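TRAP dicarboxylate transporter-DctP subunit (Marinobacter aquaeolei, PDB 4PFI) probably binds an organic acid in the periplasm and delivers it to a TRAP-type membrane transporter. Local coordinates at residues P318-F323 / A333-A338; Q55-Q60 / K265-T270. All blocks are in the same frame, centred on the assembly; numbering follows the deposited sequence.

Interaction 1: residues P318-F323 / A333-A338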
ATOM      1  N   PRO A 318     -15.217  -1.770 -14.300  1.00 27.41           N
ATOM      2  CA  PRO A 318     -16.050  -0.711 -13.710  1.00 31.65           C
ATOM      3  C   PRO A 318     -15.394   0.096 -12.588  1.00 32.55           C
ATOM      4  O   PRO A 318     -15.798   1.240 -12.393  1.00 34.47           O
ATOM      5  CB  PRO A 318     -17.263  -1.475 -13.156  1.00 29.91           C
ATOM      6  CG  PRO A 318     -17.346  -2.707 -13.982  1.00 25.74           C
ATOM      7  CD  PRO A 318     -15.913  -3.068 -14.320  1.00 29.39           C
ATOM      8  N   ALA A 319     -14.432  -0.457 -11.853  1.00 29.75           N
ATOM      9  CA  ALA A 319     -13.693   0.368 -10.897  1.00 24.79           C
ATOM     10  C   ALA A 319     -12.862   1.462 -11.600  1.00 28.01           C
ATOM     11  O   ALA A 319     -12.591   2.506 -11.015  1.00 26.16           O
ATOM     12  CB  ALA A 319     -12.814  -0.473 -10.020  1.00 26.81           C
ATOM     13  N   ARG A 320     -12.472   1.223 -12.854  1.00 29.33           N
ATOM     14  CA  ARG A 320     -11.725   2.220 -13.623  1.00 32.30           C
ATOM     15  C   ARG A 320     -12.628   3.396 -13.954  1.00 34.39           C
ATOM     16  O   ARG A 320     -12.224   4.550 -13.851  1.00 29.17           O
ATOM     17  CB  ARG A 320     -11.114   1.603 -14.891  1.00 28.60           C
ATOM     18  CG  ARG A 320      -9.960   0.706 -14.531  1.00 27.71           C
ATOM     19  CD  ARG A 320      -9.351  -0.045 -15.688  1.00 34.16           C
ATOM     20  NE  ARG A 320      -8.524  -1.146 -15.196  1.00 34.15           N
ATOM     21  CZ  ARG A 320      -7.623  -1.801 -15.923  1.00 35.63           C
ATOM     22  NH1 ARG A 320      -7.407  -1.472 -17.192  1.00 28.91           N
ATOM     23  NH2 ARG A 320      -6.927  -2.792 -15.362  1.00 35.48           N
ATOM     24  N   GLN A 321     -13.869   3.080 -14.310  1.00 37.01           N
ATOM     25  CA  GLN A 321     -14.870   4.089 -14.618  1.00 35.12           C
ATOM     26  C   GLN A 321     -15.108   4.980 -13.397  1.00 31.79           C
ATOM     27  O   GLN A 321     -14.996   6.191 -13.483  1.00 35.93           O
ATOM     28  CB  GLN A 321     -16.164   3.401 -15.050  1.00 39.42           C
ATOM     29  CG  GLN A 321     -17.324   4.342 -15.368  1.00 42.93           C
ATOM     30  CD  GLN A 321     -18.613   3.590 -15.650  1.00 48.42           C
ATOM     31  OE1 GLN A 321     -18.645   2.668 -16.471  1.00 49.85           O
ATOM     32  NE2 GLN A 321     -19.679   3.959 -14.949  1.00 51.28           N
ATOM     33  N   ARG A 322     -15.408   4.365 -12.252  1.00 33.22           N
ATOM     34  CA  ARG A 322     -15.634   5.106 -11.003  1.00 31.11           C
ATOM     35  C   ARG A 322     -14.405   5.956 -10.656  1.00 31.56           C
ATOM     36  O   ARG A 322     -14.528   7.067 -10.156  1.00 28.92           O
ATOM     37  CB  ARG A 322     -15.970   4.142  -9.853  1.00 32.60           C
ATOM     38  CG  ARG A 322     -15.962   4.776  -8.440  1.00 36.99           C
ATOM     39  CD  ARG A 322     -17.058   5.844  -8.227  1.00 43.69           C
ATOM     40  NE  ARG A 322     -18.349   5.467  -8.817  1.00 53.34           N
ATOM     41  CZ  ARG A 322     -19.216   4.601  -8.277  1.00 56.48           C
ATOM     42  NH1 ARG A 322     -18.942   3.994  -7.121  1.00 54.57           N
ATOM     43  NH2 ARG A 322     -20.364   4.328  -8.900  1.00 56.08           N
ATOM     44  N   PHE A 323     -13.218   5.437 -10.964  1.00 30.55           N
ATOM     45  CA  PHE A 323     -11.975   6.136 -10.660  1.00 27.64           C
ATOM     46  C   PHE A 323     -11.862   7.400 -11.486  1.00 30.41           C
ATOM     47  O   PHE A 323     -11.474   8.432 -10.964  1.00 34.02           O
ATOM     48  CB  PHE A 323     -10.750   5.254 -10.915  1.00 27.15           C
ATOM     49  CG  PHE A 323      -9.438   5.953 -10.669  1.00 27.65           C
ATOM     50  CD1 PHE A 323      -9.111   6.420  -9.410  1.00 27.06           C
ATOM     51  CD2 PHE A 323      -8.542   6.180 -11.719  1.00 28.86           C
ATOM     52  CE1 PHE A 323      -7.906   7.068  -9.191  1.00 27.62           C
ATOM     53  CE2 PHE A 323      -7.335   6.827 -11.506  1.00 29.41           C
ATOM     54  CZ  PHE A 323      -7.019   7.274 -10.245  1.00 30.91           C
ATOM     55  N   ALA A 333      -4.878   9.981 -17.437  1.00 46.19           N
ATOM     56  CA  ALA A 333      -3.488   9.995 -17.887  1.00 43.03           C
ATOM     57  C   ALA A 333      -2.654   9.040 -17.055  1.00 45.73           C
ATOM     58  O   ALA A 333      -1.779   8.358 -17.579  1.00 46.34           O
ATOM     59  CB  ALA A 333      -2.913  11.401 -17.811  1.00 45.20           C
ATOM     60  N   LEU A 334      -2.935   8.980 -15.755  1.00 47.17           N
ATOM     61  CA  LEU A 334      -2.240   8.045 -14.867  1.00 43.06           C
ATOM     62  C   LEU A 334      -2.463   6.607 -15.344  1.00 38.64           C
ATOM     63  O   LEU A 334      -1.509   5.832 -15.506  1.00 34.16           O
ATOM     64  CB  LEU A 334      -2.723   8.224 -13.428  1.00 40.56           C
ATOM     65  CG  LEU A 334      -2.347   9.594 -12.854  1.00 40.88           C
ATOM     66  CD1 LEU A 334      -3.134   9.926 -11.580  1.00 37.96           C
ATOM     67  CD2 LEU A 334      -0.843   9.670 -12.601  1.00 40.40           C
ATOM     68  N   ILE A 335      -3.729   6.271 -15.584  1.00 34.35           N
ATOM     69  CA  ILE A 335      -4.102   4.970 -16.135  1.00 34.33           C
ATOM     70  C   ILE A 335      -3.376   4.707 -17.458  1.00 44.97           C
ATOM     71  O   ILE A 335      -2.956   3.578 -17.737  1.00 46.21           O
ATOM     72  CB  ILE A 335      -5.627   4.875 -16.354  1.00 35.66           C
ATOM     73  CG1 ILE A 335      -6.350   4.805 -15.006  1.00 31.39           C
ATOM     74  CG2 ILE A 335      -5.983   3.677 -17.229  1.00 34.34           C
ATOM     75  CD1 ILE A 335      -7.789   4.371 -15.093  1.00 30.69           C
ATOM     76  N   GLN A 336      -3.208   5.760 -18.258  1.00 49.86           N
ATOM     77  CA  GLN A 336      -2.534   5.648 -19.546  1.00 50.31           C
ATOM     78  C   GLN A 336      -1.049   5.380 -19.366  1.00 46.78           C
ATOM     79  O   GLN A 336      -0.486   4.521 -20.044  1.00 47.83           O
ATOM     80  CB  GLN A 336      -2.763   6.913 -20.394  1.00 57.85           C
ATOM     81  CG  GLN A 336      -4.090   6.889 -21.161  1.00 63.47           C
ATOM     82  CD  GLN A 336      -4.686   8.266 -21.434  1.00 71.09           C
ATOM     83  OE1 GLN A 336      -3.975   9.269 -21.534  1.00 73.26           O
ATOM     84  NE2 GLN A 336      -6.011   8.315 -21.559  1.00 73.04           N
ATOM     85  N   ARG A 337      -0.411   6.098 -18.450  1.00 42.19           N
ATOM     86  CA  ARG A 337       1.014   5.901 -18.227  1.00 44.45           C
ATOM     87  C   ARG A 337       1.299   4.487 -17.704  1.00 45.95           C
ATOM     88  O   ARG A 337       2.279   3.857 -18.115  1.00 50.84           O
ATOM     89  CB  ARG A 337       1.581   6.970 -17.282  1.00 44.94           C
ATOM     90  N   ALA A 338       0.431   3.972 -16.829  1.00 42.86           N
ATOM     91  CA  ALA A 338       0.640   2.653 -16.212  1.00 37.43           C
ATOM     92  C   ALA A 338       0.223   1.499 -17.124  1.00 40.50           C
ATOM     93  O   ALA A 338       0.603   0.363 -16.895  1.00 39.48           O
ATOM     94  CB  ALA A 338      -0.112   2.559 -14.906  1.00 34.23           C
TER
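Phe323 and Ile335 meet where the C-terminal helical stretch 318-339 turns a sharp corner between 318-323 and 333-338. Arg320 CA lies 8.5 Å from Ile335 CA. Fifteen residues of straight helix would hold those two atoms more than 20 Å apart, so the chain between them must bend. In this local contact across the bend, apolar and without hydrogen bonds, the tight part is a small patch. Ile335 CD1 reaches the edge of the Phe323 ring, near its plane, 3.9 Å from CD2, while Ile335 CG1 lies 4.2 Å from Phe323 CE2. The two side chains lie alongside one another, pointing opposite ways. Ile335 can reach that far because its chain is extended at the second torsion (chi2 -166°), which carries CD1 out from its own helix. On the Phe323 side, CG lies anti to the backbone N (chi1 178°), which puts the ring's CD2 edge against Ile335.

The other flank is looser and partly open to solvent. There Arg320 offers just the aliphatic start of its side chain, with CG 4.3 Å from Ile335 CD1; the rest of the chain heads away from the isoleucine and takes the guanidinium group to the carbonyl of His117, which NH2 holds by a hydrogen bond. Among their neighbours, Phe323 also rests on Leu116 and on Thr186 of helix 185-192, while Leu334 packs against Ala139 and Phe140 of helix 134-145.

Interaction 2: residues Q55-Q60 / K265-T270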
ATOM      1  N   GLN A  55      14.426   1.729   8.906  1.00 25.52           N
ATOM      2  CA  GLN A  55      15.702   1.412   9.532  1.00 28.53           C
ATOM      3  C   GLN A  55      16.847   1.599   8.551  1.00 28.37           C
ATOM      4  O   GLN A  55      17.890   2.114   8.903  1.00 27.95           O
ATOM      5  CB  GLN A  55      15.728  -0.022  10.005  1.00 27.16           C
ATOM      6  CG  GLN A  55      15.117  -0.241  11.337  1.00 34.41           C
ATOM      7  CD  GLN A  55      14.924  -1.726  11.601  1.00 42.13           C
ATOM      8  OE1 GLN A  55      13.826  -2.173  11.938  1.00 48.75           O
ATOM      9  NE2 GLN A  55      15.983  -2.507  11.400  1.00 41.81           N
ATOM     10  N   GLN A  56      16.648   1.142   7.326  1.00 27.18           N
ATOM     11  CA  GLN A  56      17.634   1.310   6.281  1.00 27.50           C
ATOM     12  C   GLN A  56      17.827   2.783   5.922  1.00 32.84           C
ATOM     13  O   GLN A  56      18.947   3.212   5.620  1.00 31.30           O
ATOM     14  CB  GLN A  56      17.196   0.558   5.037  1.00 26.57           C
ATOM     15  CG  GLN A  56      17.190  -0.936   5.205  1.00 34.96           C
ATOM     16  CD  GLN A  56      18.586  -1.490   5.091  1.00 45.30           C
ATOM     17  OE1 GLN A  56      19.197  -1.856   6.097  1.00 48.99           O
ATOM     18  NE2 GLN A  56      19.124  -1.517   3.864  1.00 45.35           N
ATOM     19  N   PHE A  57      16.738   3.546   5.930  1.00 26.77           N
ATOM     20  CA  PHE A  57      16.804   4.974   5.630  1.00 28.19           C
ATOM     21  C   PHE A  57      17.613   5.690   6.713  1.00 31.48           C
ATOM     22  O   PHE A  57      18.405   6.583   6.418  1.00 31.17           O
ATOM     23  CB  PHE A  57      15.404   5.576   5.549  1.00 27.91           C
ATOM     24  CG  PHE A  57      15.377   7.064   5.314  1.00 28.09           C
ATOM     25  CD1 PHE A  57      15.511   7.581   4.029  1.00 30.13           C
ATOM     26  CD2 PHE A  57      15.182   7.942   6.364  1.00 29.32           C
ATOM     27  CE1 PHE A  57      15.463   8.949   3.796  1.00 32.61           C
ATOM     28  CE2 PHE A  57      15.133   9.319   6.147  1.00 32.34           C
ATOM     29  CZ  PHE A  57      15.277   9.828   4.864  1.00 32.82           C
ATOM     30  N   ARG A  58      17.420   5.263   7.962  1.00 31.37           N
ATOM     31  CA  ARG A  58      18.136   5.839   9.093  1.00 34.26           C
ATOM     32  C   ARG A  58      19.615   5.561   8.985  1.00 32.94           C
ATOM     33  O   ARG A  58      20.415   6.486   9.051  1.00 35.94           O
ATOM     34  CB  ARG A  58      17.604   5.293  10.431  1.00 35.39           C
ATOM     35  CG  ARG A  58      18.339   5.813  11.678  1.00 35.15           C
ATOM     36  CD  ARG A  58      17.733   5.283  12.956  1.00 33.94           C
ATOM     37  NE  ARG A  58      17.730   3.827  12.923  1.00 43.19           N
ATOM     38  CZ  ARG A  58      16.897   3.054  13.621  1.00 46.75           C
ATOM     39  NH1 ARG A  58      16.001   3.602  14.437  1.00 46.29           N
ATOM     40  NH2 ARG A  58      16.964   1.725  13.510  1.00 45.51           N
ATOM     41  N   GLU A  59      19.976   4.285   8.828  1.00 29.33           N
ATOM     42  CA  GLU A  59      21.386   3.886   8.807  1.00 34.14           C
ATOM     43  C   GLU A  59      22.137   4.604   7.700  1.00 37.13           C
ATOM     44  O   GLU A  59      23.256   5.060   7.899  1.00 40.90           O
ATOM     45  CB  GLU A  59      21.532   2.379   8.627  1.00 35.65           C
ATOM     46  CG  GLU A  59      21.279   1.623   9.897  1.00 42.95           C
ATOM     47  CD  GLU A  59      21.060   0.133   9.678  1.00 51.41           C
ATOM     48  OE1 GLU A  59      20.608  -0.260   8.577  1.00 51.89           O
ATOM     49  OE2 GLU A  59      21.333  -0.657  10.618  1.00 55.08           O
ATOM     50  N   GLN A  60      21.492   4.714   6.544  1.00 36.10           N
ATOM     51  CA  GLN A  60      22.087   5.319   5.360  1.00 34.56           C
ATOM     52  C   GLN A  60      22.268   6.819   5.533  1.00 31.91           C
ATOM     53  O   GLN A  60      23.343   7.354   5.280  1.00 34.86           O
ATOM     54  CB  GLN A  60      21.211   5.067   4.130  1.00 33.58           C
ATOM     55  CG  GLN A  60      21.827   5.531   2.805  1.00 40.80           C
ATOM     56  CD  GLN A  60      23.086   4.762   2.447  1.00 48.00           C
ATOM     57  OE1 GLN A  60      23.376   3.733   3.058  1.00 51.60           O
ATOM     58  NE2 GLN A  60      23.838   5.247   1.450  1.00 46.68           N
ATOM     59  N   LYS A 265      19.670  16.146  -1.363  1.00 55.96           N
ATOM     60  CA  LYS A 265      20.217  15.079  -2.184  1.00 54.93           C
ATOM     61  C   LYS A 265      20.385  13.814  -1.355  1.00 53.03           C
ATOM     62  O   LYS A 265      20.174  12.721  -1.852  1.00 53.53           O
ATOM     63  CB  LYS A 265      21.547  15.497  -2.808  1.00 59.14           C
ATOM     64  CG  LYS A 265      21.385  16.190  -4.144  1.00 63.20           C
ATOM     65  CD  LYS A 265      22.656  16.916  -4.556  1.00 68.88           C
ATOM     66  CE  LYS A 265      23.861  15.992  -4.560  1.00 71.32           C
ATOM     67  NZ  LYS A 265      25.104  16.748  -4.860  1.00 74.46           N
ATOM     68  N   TRP A 266      20.761  13.971  -0.091  1.00 52.01           N
ATOM     69  CA  TRP A 266      20.858  12.840   0.823  1.00 53.01           C
ATOM     70  C   TRP A 266      19.474  12.203   0.956  1.00 51.14           C
ATOM     71  O   TRP A 266      19.316  10.991   0.845  1.00 51.86           O
ATOM     72  CB  TRP A 266      21.349  13.316   2.189  1.00 56.33           C
ATOM     73  CG  TRP A 266      22.802  13.676   2.208  1.00 61.23           C
ATOM     74  CD1 TRP A 266      23.743  13.320   1.287  1.00 62.03           C
ATOM     75  CD2 TRP A 266      23.482  14.468   3.189  1.00 59.54           C
ATOM     76  NE1 TRP A 266      24.969  13.834   1.635  1.00 61.70           N
ATOM     77  CE2 TRP A 266      24.837  14.543   2.799  1.00 62.45           C
ATOM     78  CE3 TRP A 266      23.080  15.117   4.360  1.00 59.49           C
ATOM     79  CZ2 TRP A 266      25.793  15.238   3.540  1.00 63.65           C
ATOM     80  CZ3 TRP A 266      24.032  15.812   5.094  1.00 60.57           C
ATOM     81  CH2 TRP A 266      25.372  15.864   4.679  1.00 62.28           C
ATOM     82  N   LEU A 267      18.483  13.056   1.168  1.00 46.49           N
ATOM     83  CA  LEU A 267      17.088  12.661   1.238  1.00 43.52           C
ATOM     84  C   LEU A 267      16.645  11.966  -0.056  1.00 42.31           C
ATOM     85  O   LEU A 267      16.243  10.801  -0.027  1.00 37.00           O
ATOM     86  CB  LEU A 267      16.235  13.899   1.503  1.00 39.56           C
ATOM     87  CG  LEU A 267      14.730  13.720   1.693  1.00 41.23           C
ATOM     88  CD1 LEU A 267      14.398  12.631   2.716  1.00 36.35           C
ATOM     89  CD2 LEU A 267      14.111  15.059   2.107  1.00 40.18           C
ATOM     90  N   GLU A 268      16.737  12.667  -1.187  1.00 42.34           N
ATOM     91  CA  GLU A 268      16.208  12.145  -2.447  1.00 47.61           C
ATOM     92  C   GLU A 268      16.978  10.954  -3.051  1.00 47.63           C
ATOM     93  O   GLU A 268      16.363  10.068  -3.656  1.00 46.66           O
ATOM     94  CB  GLU A 268      16.048  13.263  -3.484  1.00 50.30           C
ATOM     95  CG  GLU A 268      14.839  14.145  -3.220  1.00 56.10           C
ATOM     96  CD  GLU A 268      14.456  15.020  -4.406  1.00 65.50           C
ATOM     97  OE1 GLU A 268      15.352  15.666  -4.997  1.00 71.51           O
ATOM     98  OE2 GLU A 268      13.252  15.063  -4.750  1.00 65.94           O
ATOM     99  N   GLU A 269      18.297  10.922  -2.890  1.00 44.73           N
ATOM    100  CA  GLU A 269      19.108   9.836  -3.443  1.00 44.34           C
ATOM    101  C   GLU A 269      18.927   8.544  -2.639  1.00 44.04           C
ATOM    102  O   GLU A 269      18.963   7.444  -3.191  1.00 43.85           O
ATOM    103  CB  GLU A 269      20.592  10.207  -3.464  1.00 48.36           C
ATOM    104  CG  GLU A 269      21.013  11.060  -4.651  1.00 60.04           C
ATOM    105  CD  GLU A 269      22.479  11.487  -4.581  1.00 68.32           C
ATOM    106  OE1 GLU A 269      23.115  11.297  -3.518  1.00 67.88           O
ATOM    107  OE2 GLU A 269      23.000  12.014  -5.592  1.00 73.07           O
ATOM    108  N   THR A 270      18.755   8.689  -1.331  1.00 40.32           N
ATOM    109  CA  THR A 270      18.528   7.541  -0.467  1.00 38.69           C
ATOM    110  C   THR A 270      17.176   6.906  -0.750  1.00 36.75           C
ATOM    111  O   THR A 270      17.072   5.691  -0.841  1.00 37.22           O
ATOM    112  CB  THR A 270      18.573   7.921   1.005  1.00 37.47           C
ATOM    113  OG1 THR A 270      19.883   8.396   1.322  1.00 41.99           O
ATOM    114  CG2 THR A 270      18.237   6.708   1.855  1.00 34.94           C
TER
HETATM  115  O   HOH W   1      21.894   6.869  -0.220  1.00 31.19           O
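Helices 49-65 and 263-296 run roughly antiparallel here, their local axes 10.8 Å apart at an angle of 138° and the CA atoms of Phe57 and Thr270 6.8 Å from each other. In this two-lobed periplasmic binding-protein fold, the second helix is the long one characteristic of TRAP solute-binding proteins, and the contact lies near its N-terminal end.

Phe57 carries the apolar half. With CG anti to its backbone N (chi1 177°), the CD1-CE1-CZ side of the ring meets two partners: Leu267 CD1 comes in at the ring edge, 3.6 Å from CZ, and the Thr270 methyl CG2 sits obliquely to the ring, 3.6 Å from CD1. Phe57 also stacks edge-to-face with Phe40 of the first strand.

The Thr270 hydroxyl serves the polar half. Gln60, bent at its second torsion, runs alongside it the other way, with CG 3.8 Å from Thr270 OG1, and its amide turns to a water that bridges the helices. A valine in place of Thr270 would probably leave that water without its acceptor on the long helix and the Gln60 amide more loosely held.

The water accepts from Gln60 NE2 at 3.0 Å and donates to Thr270 OG1, also at 3.0 Å; the hydroxyl's own proton goes back to the Trp266 carbonyl oxygen, OG1 to O 2.7 Å, a little out of the carbonyl plane.

In the fold
From the N terminus, the chain forms its first strand, 37-41, and then helix 49-65, where interaction 2 opens. That contact closes some 205 residues later, when helix 263-296 returns to it after most of the sheet has been laid down. The chain continues through strand 300-303 and helix 306-316. Interaction 1 opens only after this and closes a short loop. The two contacts are therefore in series, neither nested nor crossing. Their centres lie 32 Å apart, with nearest atoms about 17 Å apart: interaction 2 joins distant parts of the sequence, whereas interaction 1 lies within the C-terminal helical stretch, one end of which rests on helix 185-192 and the other on helix 134-145.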